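Local coordinates for protein 2,3-dihydroxy-2,3-dihydrophenylpropionate dehydrogenase (Pseudomonas sp. MC1, PDB 5XTF) that oxidises cis-1,2-dihydro-1,2-dihydroxynaphthalene to 1,2-dihydroxynaphthalene, a step in aromatic hydrocarbon catabolism, using NAD(+) as the electron acceptor, at residues S42-G47 with K68-I73; S123-I128 with G169-A174; Y250-S255 with K260-T265. All coordinates share one frame; numbering follows the deposited sequence.

Interaction 1: S42-G47 with K68-I73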
ATOM      1  N   SER B  42       1.933 -29.871   8.471  1.00 27.44           N
ATOM      2  CA  SER B  42       1.178 -29.685   7.235  1.00 25.24           C
ATOM      3  C   SER B  42       1.969 -30.139   6.016  1.00 25.49           C
ATOM      4  O   SER B  42       1.409 -30.757   5.100  1.00 26.68           O
ATOM      5  CB  SER B  42       0.765 -28.224   7.090  1.00 28.09           C
ATOM      6  OG  SER B  42      -0.406 -27.995   7.841  1.00 31.72           O
ATOM      7  N   PHE B  43       3.257 -29.808   5.959  1.00 25.58           N
ATOM      8  CA  PHE B  43       4.037 -30.183   4.789  1.00 24.77           C
ATOM      9  C   PHE B  43       4.319 -31.680   4.789  1.00 28.07           C
ATOM     10  O   PHE B  43       4.285 -32.329   3.732  1.00 27.64           O
ATOM     11  CB  PHE B  43       5.332 -29.366   4.729  1.00 25.28           C
ATOM     12  CG  PHE B  43       5.168 -27.996   4.098  1.00 28.34           C
ATOM     13  CD1 PHE B  43       4.817 -26.888   4.867  1.00 28.97           C
ATOM     14  CD2 PHE B  43       5.369 -27.812   2.735  1.00 30.92           C
ATOM     15  CE1 PHE B  43       4.662 -25.607   4.282  1.00 23.79           C
ATOM     16  CE2 PHE B  43       5.220 -26.529   2.147  1.00 30.79           C
ATOM     17  CZ  PHE B  43       4.861 -25.439   2.926  1.00 19.64           C
ATOM     18  N   LYS B  44       4.574 -32.252   5.969  1.00 28.43           N
ATOM     19  CA  LYS B  44       4.687 -33.709   6.069  1.00 27.41           C
ATOM     20  C   LYS B  44       3.417 -34.383   5.575  1.00 29.94           C
ATOM     21  O   LYS B  44       3.475 -35.363   4.828  1.00 34.08           O
ATOM     22  CB  LYS B  44       4.972 -34.123   7.510  1.00 27.23           C
ATOM     23  CG  LYS B  44       5.635 -35.467   7.638  1.00 34.72           C
ATOM     24  CD  LYS B  44       7.122 -35.348   7.390  1.00 38.46           C
ATOM     25  CE  LYS B  44       7.766 -36.719   7.395  1.00 34.66           C
ATOM     26  NZ  LYS B  44       7.349 -37.506   6.203  1.00 39.14           N
ATOM     27  N   LEU B  45       2.258 -33.855   5.961  1.00 29.12           N
ATOM     28  CA  LEU B  45       1.000 -34.455   5.536  1.00 31.95           C
ATOM     29  C   LEU B  45       0.799 -34.335   4.026  1.00 35.10           C
ATOM     30  O   LEU B  45       0.242 -35.246   3.403  1.00 36.68           O
ATOM     31  CB  LEU B  45      -0.156 -33.815   6.306  1.00 32.76           C
ATOM     32  CG  LEU B  45      -1.546 -34.414   6.141  1.00 39.69           C
ATOM     33  CD1 LEU B  45      -1.535 -35.898   6.503  1.00 35.18           C
ATOM     34  CD2 LEU B  45      -2.548 -33.624   6.985  1.00 36.12           C
ATOM     35  N   ALA B  46       1.278 -33.246   3.416  1.00 30.50           N
ATOM     36  CA  ALA B  46       1.184 -33.052   1.974  1.00 23.08           C
ATOM     37  C   ALA B  46       2.213 -33.860   1.192  1.00 28.39           C
ATOM     38  O   ALA B  46       2.166 -33.856  -0.040  1.00 33.42           O
ATOM     39  CB  ALA B  46       1.330 -31.561   1.631  1.00 23.77           C
ATOM     40  N   GLY B  47       3.143 -34.539   1.861  1.00 32.85           N
ATOM     41  CA  GLY B  47       4.047 -35.448   1.196  1.00 29.20           C
ATOM     42  C   GLY B  47       5.481 -34.991   1.079  1.00 30.08           C
ATOM     43  O   GLY B  47       6.265 -35.666   0.404  1.00 35.93           O
ATOM     44  N   LYS B  68       9.171 -39.653  14.647  1.00 33.75           N
ATOM     45  CA  LYS B  68      10.274 -40.597  14.784  1.00 35.57           C
ATOM     46  C   LYS B  68      11.547 -40.023  14.189  1.00 32.20           C
ATOM     47  O   LYS B  68      12.117 -39.071  14.724  1.00 34.10           O
ATOM     48  CB  LYS B  68       9.931 -41.942  14.123  1.00 34.89           C
ATOM     49  CG  LYS B  68       8.824 -42.679  14.844  1.00 38.40           C
ATOM     50  CD  LYS B  68       8.132 -43.718  13.978  1.00 44.06           C
ATOM     51  CE  LYS B  68       6.911 -44.291  14.699  1.00 46.06           C
ATOM     52  NZ  LYS B  68       6.109 -45.217  13.845  1.00 49.58           N
ATOM     53  N   ASP B  69      12.003 -40.601  13.081  1.00 39.16           N
ATOM     54  CA  ASP B  69      13.227 -40.158  12.425  1.00 37.65           C
ATOM     55  C   ASP B  69      12.996 -39.739  10.985  1.00 34.48           C
ATOM     56  O   ASP B  69      13.970 -39.582  10.235  1.00 31.60           O
ATOM     57  CB  ASP B  69      14.282 -41.263  12.485  1.00 44.48           C
ATOM     58  CG  ASP B  69      15.182 -41.122  13.679  1.00 52.23           C
ATOM     59  OD1 ASP B  69      15.487 -39.960  14.050  1.00 53.60           O
ATOM     60  OD2 ASP B  69      15.567 -42.166  14.251  1.00 53.91           O
ATOM     61  N   ALA B  70      11.729 -39.563  10.576  1.00 30.67           N
ATOM     62  CA  ALA B  70      11.447 -39.116   9.214  1.00 35.62           C
ATOM     63  C   ALA B  70      11.966 -37.696   8.957  1.00 36.04           C
ATOM     64  O   ALA B  70      12.277 -37.356   7.807  1.00 34.18           O
ATOM     65  CB  ALA B  70       9.948 -39.211   8.928  1.00 27.18           C
ATOM     66  N   LEU B  71      12.089 -36.867   9.998  1.00 31.37           N
ATOM     67  CA  LEU B  71      12.558 -35.500   9.826  1.00 31.98           C
ATOM     68  C   LEU B  71      14.066 -35.431   9.992  1.00 34.43           C
ATOM     69  O   LEU B  71      14.701 -36.312  10.574  1.00 34.26           O
ATOM     70  CB  LEU B  71      11.906 -34.546  10.830  1.00 29.74           C
ATOM     71  CG  LEU B  71      10.389 -34.604  10.928  1.00 33.55           C
ATOM     72  CD1 LEU B  71       9.902 -33.610  11.948  1.00 28.57           C
ATOM     73  CD2 LEU B  71       9.738 -34.367   9.575  1.00 28.65           C
ATOM     74  N   GLU B  72      14.635 -34.365   9.457  1.00 33.28           N
ATOM     75  CA  GLU B  72      15.993 -33.964   9.769  1.00 30.53           C
ATOM     76  C   GLU B  72      15.863 -32.748  10.666  1.00 31.28           C
ATOM     77  O   GLU B  72      15.199 -31.779  10.293  1.00 32.62           O
ATOM     78  CB  GLU B  72      16.775 -33.644   8.497  1.00 28.53           C
ATOM     79  CG  GLU B  72      18.276 -33.547   8.685  1.00 36.42           C
ATOM     80  CD  GLU B  72      18.903 -34.864   9.153  1.00 37.19           C
ATOM     81  OE1 GLU B  72      18.429 -35.952   8.741  1.00 40.61           O
ATOM     82  OE2 GLU B  72      19.877 -34.812   9.927  1.00 44.04           O
ATOM     83  N   ILE B  73      16.451 -32.806  11.853  1.00 28.22           N
ATOM     84  CA  ILE B  73      16.243 -31.790  12.877  1.00 28.62           C
ATOM     85  C   ILE B  73      17.593 -31.247  13.315  1.00 30.47           C
ATOM     86  O   ILE B  73      18.528 -32.012  13.563  1.00 34.65           O
ATOM     87  CB  ILE B  73      15.454 -32.342  14.079  1.00 26.05           C
ATOM     88  CG1 ILE B  73      14.099 -32.888  13.618  1.00 32.26           C
ATOM     89  CG2 ILE B  73      15.281 -31.272  15.162  1.00 24.70           C
ATOM     90  CD1 ILE B  73      13.305 -33.618  14.701  1.00 34.86           C
TER
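Lys44 reaches out from the last turn of its helix and lays the carbon part of its side chain against Ala70 and Leu71, so that a charged residue makes the contact chiefly through its methylenes. The close part is a cluster of four carbons. CD of Lys44 lies 3.5 Å from CD2 of Leu71, and one step further along, Lys44 CE sits 3.6 Å from Ala70 CB and 3.8 Å from Leu71 CD2. The lysine and leucine side chains cross obliquely. With CG swung away from the backbone N (chi1 -157°), the lysine chain heads for the other segment, and a bend at chi2 (81°) carries CD onto the leucine methyl. The fold here is the Rossmann type of the short-chain dehydrogenases/reductases: helix 34-46 follows the first strand, and 68-73 leads into strand 72-75, an outermost strand of the parallel sheet within this chain. Leu71, buried, also packs on Val50 of strand 49-54, whereas Lys44 also touches Phe67 at the end of helix 57-67. Toward solvent the contact slackens: NZ of Lys44 comes no nearer than 4.1 Å to Ala70 CB, and no hydrogen bond joins the segments. A lysine suits this partly exposed boundary because its stem can cover apolar carbon while its ammonium group lies beyond the packed carbons. An alanine here would be likely to leave Ala70 CB and Leu71 CD2 without their cover from the helix. Beyond the lysine, Gly47 is the first residue to leave helical angles; its positive phi belongs to a Schellman motif.

Interaction 2: S123-I128 with G169-A174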
ATOM      1  N   SER B 123      18.645  -2.818  23.625  1.00 30.49           N
ATOM      2  CA  SER B 123      18.736  -4.268  23.733  1.00 32.56           C
ATOM      3  C   SER B 123      17.641  -4.945  22.924  1.00 31.36           C
ATOM      4  O   SER B 123      17.915  -5.823  22.095  1.00 30.86           O
ATOM      5  CB  SER B 123      18.654  -4.694  25.195  1.00 32.93           C
ATOM      6  OG  SER B 123      19.854  -4.381  25.863  1.00 47.36           O
ATOM      7  N   SER B 124      16.389  -4.550  23.162  1.00 30.66           N
ATOM      8  CA  SER B 124      15.276  -5.147  22.443  1.00 26.11           C
ATOM      9  C   SER B 124      15.459  -5.000  20.944  1.00 32.70           C
ATOM     10  O   SER B 124      15.235  -5.959  20.189  1.00 30.12           O
ATOM     11  CB  SER B 124      13.968  -4.501  22.886  1.00 31.70           C
ATOM     12  OG  SER B 124      13.821  -4.594  24.296  1.00 35.67           O
ATOM     13  N   PHE B 125      15.907  -3.819  20.494  1.00 27.41           N
ATOM     14  CA  PHE B 125      16.043  -3.589  19.058  1.00 27.17           C
ATOM     15  C   PHE B 125      17.031  -4.575  18.457  1.00 26.89           C
ATOM     16  O   PHE B 125      16.787  -5.138  17.382  1.00 26.84           O
ATOM     17  CB  PHE B 125      16.462  -2.136  18.777  1.00 25.31           C
ATOM     18  CG  PHE B 125      16.713  -1.841  17.316  1.00 21.39           C
ATOM     19  CD1 PHE B 125      17.881  -2.253  16.700  1.00 21.93           C
ATOM     20  CD2 PHE B 125      15.791  -1.135  16.569  1.00 19.96           C
ATOM     21  CE1 PHE B 125      18.115  -2.005  15.356  1.00 22.22           C
ATOM     22  CE2 PHE B 125      16.029  -0.858  15.228  1.00 19.20           C
ATOM     23  CZ  PHE B 125      17.190  -1.302  14.620  1.00 21.46           C
ATOM     24  N   ASP B 126      18.149  -4.804  19.137  1.00 23.72           N
ATOM     25  CA  ASP B 126      19.125  -5.754  18.624  1.00 27.65           C
ATOM     26  C   ASP B 126      18.534  -7.156  18.559  1.00 28.25           C
ATOM     27  O   ASP B 126      18.761  -7.897  17.590  1.00 29.28           O
ATOM     28  CB  ASP B 126      20.380  -5.718  19.497  1.00 28.93           C
ATOM     29  CG  ASP B 126      21.068  -4.334  19.483  1.00 36.17           C
ATOM     30  OD1 ASP B 126      20.756  -3.510  18.591  1.00 31.02           O
ATOM     31  OD2 ASP B 126      21.924  -4.063  20.361  1.00 40.81           O
ATOM     32  N   GLU B 127      17.741  -7.531  19.561  1.00 24.66           N
ATOM     33  CA  GLU B 127      17.202  -8.882  19.558  1.00 31.13           C
ATOM     34  C   GLU B 127      16.109  -9.018  18.501  1.00 27.58           C
ATOM     35  O   GLU B 127      16.040 -10.030  17.793  1.00 27.48           O
ATOM     36  CB  GLU B 127      16.693  -9.244  20.955  1.00 32.29           C
ATOM     37  CG  GLU B 127      17.008 -10.669  21.375  1.00 44.93           C
ATOM     38  CD  GLU B 127      16.702 -10.948  22.849  1.00 55.80           C
ATOM     39  OE1 GLU B 127      16.991 -10.075  23.703  1.00 56.45           O
ATOM     40  OE2 GLU B 127      16.170 -12.049  23.143  1.00 52.29           O
ATOM     41  N   ILE B 128      15.289  -7.981  18.330  1.00 28.10           N
ATOM     42  CA  ILE B 128      14.183  -8.066  17.381  1.00 26.44           C
ATOM     43  C   ILE B 128      14.711  -8.127  15.956  1.00 28.28           C
ATOM     44  O   ILE B 128      14.311  -8.994  15.165  1.00 28.38           O
ATOM     45  CB  ILE B 128      13.211  -6.893  17.581  1.00 30.37           C
ATOM     46  CG1 ILE B 128      12.342  -7.161  18.804  1.00 26.88           C
ATOM     47  CG2 ILE B 128      12.332  -6.699  16.356  1.00 27.80           C
ATOM     48  CD1 ILE B 128      12.187  -5.983  19.667  1.00 32.11           C
ATOM     49  N   GLY B 169       4.886  -3.044  19.620  1.00 31.13           N
ATOM     50  CA  GLY B 169       5.588  -1.787  19.737  1.00 28.34           C
ATOM     51  C   GLY B 169       6.261  -1.423  18.435  1.00 26.88           C
ATOM     52  O   GLY B 169       6.139  -2.102  17.415  1.00 28.53           O
ATOM     53  N   SER B 170       7.008  -0.327  18.476  1.00 25.71           N
ATOM     54  CA  SER B 170       7.554   0.204  17.237  1.00 22.40           C
ATOM     55  C   SER B 170       8.701  -0.643  16.715  1.00 22.86           C
ATOM     56  O   SER B 170       8.885  -0.732  15.498  1.00 23.21           O
ATOM     57  CB  SER B 170       8.003   1.648  17.438  1.00 24.16           C
ATOM     58  OG  SER B 170       9.004   1.722  18.437  1.00 26.39           O
ATOM     59  N   CYS B 171       9.489  -1.262  17.603  1.00 24.08           N
ATOM     60  CA  CYS B 171      10.534  -2.165  17.121  1.00 26.94           C
ATOM     61  C   CYS B 171       9.927  -3.315  16.331  1.00 24.19           C
ATOM     62  O   CYS B 171      10.322  -3.577  15.189  1.00 24.96           O
ATOM     63  CB  CYS B 171      11.369  -2.709  18.280  1.00 25.45           C
ATOM     64  SG  CYS B 171      12.200  -1.414  19.229  1.00 40.10           S
ATOM     65  N   TYR B 172       8.951  -4.005  16.927  1.00 24.79           N
ATOM     66  CA  TYR B 172       8.334  -5.134  16.246  1.00 23.62           C
ATOM     67  C   TYR B 172       7.732  -4.704  14.919  1.00 23.01           C
ATOM     68  O   TYR B 172       7.961  -5.356  13.895  1.00 24.57           O
ATOM     69  CB  TYR B 172       7.272  -5.784  17.140  1.00 28.72           C
ATOM     70  CG  TYR B 172       6.655  -7.046  16.546  1.00 31.60           C
ATOM     71  CD1 TYR B 172       7.305  -8.283  16.633  1.00 29.33           C
ATOM     72  CD2 TYR B 172       5.420  -7.003  15.903  1.00 32.47           C
ATOM     73  CE1 TYR B 172       6.742  -9.438  16.087  1.00 28.34           C
ATOM     74  CE2 TYR B 172       4.849  -8.161  15.358  1.00 37.16           C
ATOM     75  CZ  TYR B 172       5.514  -9.367  15.457  1.00 32.69           C
ATOM     76  OH  TYR B 172       4.928 -10.482  14.903  1.00 37.64           O
ATOM     77  N   ILE B 173       6.992  -3.590  14.906  1.00 20.19           N
ATOM     78  CA  ILE B 173       6.320  -3.181  13.680  1.00 20.40           C
ATOM     79  C   ILE B 173       7.337  -2.804  12.615  1.00 22.77           C
ATOM     80  O   ILE B 173       7.161  -3.119  11.431  1.00 20.33           O
ATOM     81  CB  ILE B 173       5.325  -2.044  13.963  1.00 21.32           C
ATOM     82  CG1 ILE B 173       4.161  -2.595  14.778  1.00 21.87           C
ATOM     83  CG2 ILE B 173       4.815  -1.461  12.669  1.00 20.93           C
ATOM     84  CD1 ILE B 173       3.128  -1.594  15.127  1.00 27.24           C
ATOM     85  N   ALA B 174       8.438  -2.165  13.024  1.00 23.93           N
ATOM     86  CA  ALA B 174       9.482  -1.812  12.070  1.00 19.70           C
ATOM     87  C   ALA B 174      10.159  -3.059  11.512  1.00 20.84           C
ATOM     88  O   ALA B 174      10.466  -3.123  10.317  1.00 19.68           O
ATOM     89  CB  ALA B 174      10.498  -0.886  12.735  1.00 19.60           C
TER
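This is a buried, apolar contact between two nearly parallel helices of the Rossmann-type fold, 118-150 and 170-190, joined at Phe125, Ile128, Cys171 and Tyr172. Their short segments run in the same direction at an angle of 23°, with the axes 9.7 Å apart at closest approach. In short-chain dehydrogenases/reductases these two helices commonly form a four-helix bundle with the same pair of another subunit. The assembly agrees: Phe125 meets Phe137 of the second subunit, and Ala174 packs on Met182 of that subunit. Between the helices a small and a branched side chain meet. The delta methyl of Ile128 does the main touching, with CD1 3.6 Å from Cys171 CB, while Ile128 CG2 lies against the backbone, 3.9 Å from Cys171 O. The chi1 of -77° at Ile128 divides the two branches, turning CG2 opposite the backbone N and leaving CG1 beside that nitrogen. Tyr172 joins the contact mainly through its backbone side. Its OH bonds to Ser159 OG and its side chain approaches Lys176, an NAD(+)-binding residue; the two are consistent with the Tyr-x-x-x-Lys pattern of the family. Asp109 takes hydrogen bonds from the backbone N of Gly169, the N-cap, and of Tyr172, at the start of this helix. Cysteine, compact and weakly polar, can sit beside the phenylalanine: Cys171 SG lies near the plane of the Phe125 ring at its edge, and 4.3 Å from Phe125 CB.

Interaction 3: Y250-S255 with K260-T265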
ATOM      1  N   TYR B 250       1.000 -20.877   3.160  1.00 20.33           N
ATOM      2  CA  TYR B 250       2.365 -21.367   2.997  1.00 22.43           C
ATOM      3  C   TYR B 250       2.418 -22.500   1.982  1.00 23.52           C
ATOM      4  O   TYR B 250       3.288 -22.515   1.107  1.00 22.01           O
ATOM      5  CB  TYR B 250       2.928 -21.839   4.332  1.00 20.50           C
ATOM      6  CG  TYR B 250       3.156 -20.764   5.365  1.00 18.24           C
ATOM      7  CD1 TYR B 250       4.413 -20.206   5.553  1.00 15.76           C
ATOM      8  CD2 TYR B 250       2.127 -20.355   6.188  1.00 21.66           C
ATOM      9  CE1 TYR B 250       4.627 -19.262   6.521  1.00 18.68           C
ATOM     10  CE2 TYR B 250       2.323 -19.417   7.156  1.00 17.95           C
ATOM     11  CZ  TYR B 250       3.570 -18.863   7.321  1.00 22.77           C
ATOM     12  OH  TYR B 250       3.742 -17.909   8.310  1.00 20.54           O
ATOM     13  N   LEU B 251       1.477 -23.442   2.070  1.00 22.21           N
ATOM     14  CA  LEU B 251       1.458 -24.573   1.149  1.00 24.24           C
ATOM     15  C   LEU B 251       1.270 -24.114  -0.288  1.00 24.79           C
ATOM     16  O   LEU B 251       1.955 -24.596  -1.194  1.00 25.81           O
ATOM     17  CB  LEU B 251       0.345 -25.537   1.539  1.00 26.60           C
ATOM     18  CG  LEU B 251       0.552 -26.368   2.794  1.00 32.73           C
ATOM     19  CD1 LEU B 251      -0.777 -27.044   3.121  1.00 33.49           C
ATOM     20  CD2 LEU B 251       1.645 -27.407   2.553  1.00 28.52           C
ATOM     21  N   LEU B 252       0.319 -23.199  -0.515  1.00 22.41           N
ATOM     22  CA  LEU B 252       0.131 -22.608  -1.836  1.00 25.83           C
ATOM     23  C   LEU B 252       1.420 -21.965  -2.344  1.00 25.22           C
ATOM     24  O   LEU B 252       1.827 -22.184  -3.493  1.00 28.08           O
ATOM     25  CB  LEU B 252      -0.991 -21.564  -1.775  1.00 27.77           C
ATOM     26  CG  LEU B 252      -1.705 -20.939  -2.986  1.00 29.22           C
ATOM     27  CD1 LEU B 252      -2.417 -19.678  -2.512  1.00 28.07           C
ATOM     28  CD2 LEU B 252      -0.813 -20.595  -4.162  1.00 31.54           C
ATOM     29  N   LEU B 253       2.063 -21.144  -1.506  1.00 23.21           N
ATOM     30  CA  LEU B 253       3.240 -20.390  -1.948  1.00 26.99           C
ATOM     31  C   LEU B 253       4.451 -21.283  -2.214  1.00 22.02           C
ATOM     32  O   LEU B 253       5.315 -20.924  -3.023  1.00 27.25           O
ATOM     33  CB  LEU B 253       3.601 -19.312  -0.920  1.00 21.47           C
ATOM     34  CG  LEU B 253       2.633 -18.140  -0.716  1.00 23.92           C
ATOM     35  CD1 LEU B 253       3.100 -17.258   0.456  1.00 21.37           C
ATOM     36  CD2 LEU B 253       2.481 -17.307  -1.974  1.00 22.50           C
ATOM     37  N   ALA B 254       4.553 -22.429  -1.549  1.00 23.38           N
ATOM     38  CA  ALA B 254       5.661 -23.351  -1.808  1.00 25.10           C
ATOM     39  C   ALA B 254       5.390 -24.318  -2.958  1.00 25.90           C
ATOM     40  O   ALA B 254       6.342 -24.828  -3.557  1.00 30.48           O
ATOM     41  CB  ALA B 254       5.993 -24.150  -0.545  1.00 23.58           C
ATOM     42  N   SER B 255       4.132 -24.591  -3.273  1.00 25.17           N
ATOM     43  CA  SER B 255       3.814 -25.574  -4.296  1.00 28.64           C
ATOM     44  C   SER B 255       4.325 -25.128  -5.663  1.00 32.70           C
ATOM     45  O   SER B 255       4.028 -24.019  -6.126  1.00 28.99           O
ATOM     46  CB  SER B 255       2.306 -25.796  -4.332  1.00 26.53           C
ATOM     47  OG  SER B 255       1.880 -26.098  -5.642  1.00 27.92           O
ATOM     48  N   LYS B 260       3.515 -21.563  -9.075  1.00 29.30           N
ATOM     49  CA  LYS B 260       4.594 -21.315 -10.028  1.00 28.25           C
ATOM     50  C   LYS B 260       4.598 -19.893 -10.569  1.00 28.02           C
ATOM     51  O   LYS B 260       5.639 -19.431 -11.049  1.00 27.74           O
ATOM     52  CB  LYS B 260       4.487 -22.281 -11.206  1.00 32.00           C
ATOM     53  CG  LYS B 260       3.426 -21.905 -12.224  1.00 30.56           C
ATOM     54  CD  LYS B 260       3.547 -22.717 -13.502  1.00 37.23           C
ATOM     55  CE  LYS B 260       3.040 -24.133 -13.305  1.00 43.30           C
ATOM     56  NZ  LYS B 260       2.970 -24.886 -14.600  1.00 53.32           N
ATOM     57  N   PHE B 261       3.462 -19.194 -10.518  1.00 29.39           N
ATOM     58  CA  PHE B 261       3.344 -17.848 -11.071  1.00 27.80           C
ATOM     59  C   PHE B 261       3.278 -16.772  -9.985  1.00 26.98           C
ATOM     60  O   PHE B 261       2.939 -15.617 -10.270  1.00 27.78           O
ATOM     61  CB  PHE B 261       2.122 -17.781 -11.990  1.00 28.76           C
ATOM     62  CG  PHE B 261       2.182 -16.680 -13.007  1.00 29.88           C
ATOM     63  CD1 PHE B 261       3.248 -16.587 -13.881  1.00 37.07           C
ATOM     64  CD2 PHE B 261       1.167 -15.738 -13.093  1.00 30.89           C
ATOM     65  CE1 PHE B 261       3.311 -15.570 -14.823  1.00 38.07           C
ATOM     66  CE2 PHE B 261       1.214 -14.713 -14.036  1.00 32.09           C
ATOM     67  CZ  PHE B 261       2.287 -14.631 -14.902  1.00 38.39           C
ATOM     68  N   ILE B 262       3.627 -17.107  -8.752  1.00 24.53           N
ATOM     69  CA  ILE B 262       3.508 -16.179  -7.632  1.00 24.97           C
ATOM     70  C   ILE B 262       4.898 -15.821  -7.127  1.00 24.78           C
ATOM     71  O   ILE B 262       5.621 -16.686  -6.619  1.00 23.51           O
ATOM     72  CB  ILE B 262       2.668 -16.773  -6.498  1.00 21.74           C
ATOM     73  CG1 ILE B 262       1.318 -17.240  -7.039  1.00 25.32           C
ATOM     74  CG2 ILE B 262       2.476 -15.731  -5.405  1.00 26.14           C
ATOM     75  CD1 ILE B 262       0.459 -17.940  -6.007  1.00 22.75           C
ATOM     76  N   THR B 263       5.263 -14.547  -7.241  1.00 21.10           N
ATOM     77  CA  THR B 263       6.464 -14.039  -6.602  1.00 24.09           C
ATOM     78  C   THR B 263       6.209 -12.586  -6.231  1.00 26.06           C
ATOM     79  O   THR B 263       5.372 -11.920  -6.844  1.00 27.62           O
ATOM     80  CB  THR B 263       7.710 -14.195  -7.494  1.00 22.46           C
ATOM     81  OG1 THR B 263       8.889 -14.051  -6.693  1.00 19.72           O
ATOM     82  CG2 THR B 263       7.727 -13.173  -8.658  1.00 22.24           C
ATOM     83  N   GLY B 264       6.897 -12.119  -5.192  1.00 25.58           N
ATOM     84  CA  GLY B 264       6.676 -10.792  -4.652  1.00 23.99           C
ATOM     85  C   GLY B 264       5.372 -10.599  -3.921  1.00 23.79           C
ATOM     86  O   GLY B 264       5.016  -9.464  -3.628  1.00 27.75           O
ATOM     87  N   THR B 265       4.644 -11.666  -3.627  1.00 26.55           N
ATOM     88  CA  THR B 265       3.298 -11.598  -3.075  1.00 27.33           C
ATOM     89  C   THR B 265       3.352 -11.771  -1.568  1.00 24.68           C
ATOM     90  O   THR B 265       4.240 -12.441  -1.037  1.00 25.38           O
ATOM     91  CB  THR B 265       2.410 -12.688  -3.706  1.00 28.87           C
ATOM     92  OG1 THR B 265       2.088 -12.325  -5.048  1.00 33.07           O
ATOM     93  CG2 THR B 265       1.107 -12.949  -2.939  1.00 29.30           C
TER
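Ile262 meets Leu252 and Leu253 with its two branches split by a chi1 of -54°, which sets CG1 opposite the carbonyl carbon and turns CG2 away from the backbone N. One isoleucine thereby serves two leucines. Leu253 has its CG beside the backbone N (chi1 -67°), whereas Leu252 holds its CG opposite that nitrogen (chi1 -166°), and from these different starts both send CD2 to the isoleucine. Leu252 CD2 presses on Ile262 CD1 at 3.5 Å, tighter than usual for two methyls, and Leu253 CD2 rests 3.8 Å from Ile262 CG2. Each leucine crosses the isoleucine at about a right angle, so the meeting is of methyl ends and not of chains lying alongside. A beta-branched residue is apt here because it offers methyls at two depths. No hydrogen bond joins the segments directly; Ser255 O and Lys260 N stay 3.9 Å apart. A bridge is supplied instead by Arg195, whose NH1 bonds to the carbonyl oxygens of both Leu253 and Ile262, the latter also held by Asn197 ND2. Within the loop, Ser255 OG bonds to Gln258 N, and Gly264 suits its positive phi. The contact also borders a subunit interface, where Leu252 packs on Leu252 and Ile262 on Ile269 of the third subunit. In the Rossmann-type fold this is the loop from helix 248-254 to the last strand, 266-269: Leu252 and Leu253 cover Ile267 of that strand, Leu253 reaches Val199 of strand 195-201 and Val155 of strand 153-157, and Leu251 and Ala254 face Phe43 of helix 34-46.

From the N terminus the three contacts come in series; none nests in or crosses another. Interaction 1 closes the loop holding strand 49-54 and helix 57-67, tying helix 34-46 to the lead into one outermost strand of the sheet. Interaction 2 closes a longer loop, running through the rest of helix 118-150 and strand 153-157, and pairs two helices of the subunit interface. Interaction 3 closes only four residues, tying helix 248-254 to the loop that leads into the other outermost strand, 266-269. Interactions 1 and 3 touch: the Phe43 ring packs on backbone, CZ 3.8 Å from Tyr250 O. Interaction 2 is remote, its centre about 33 Å from that of interaction 1 and about 28 Å from that of interaction 3.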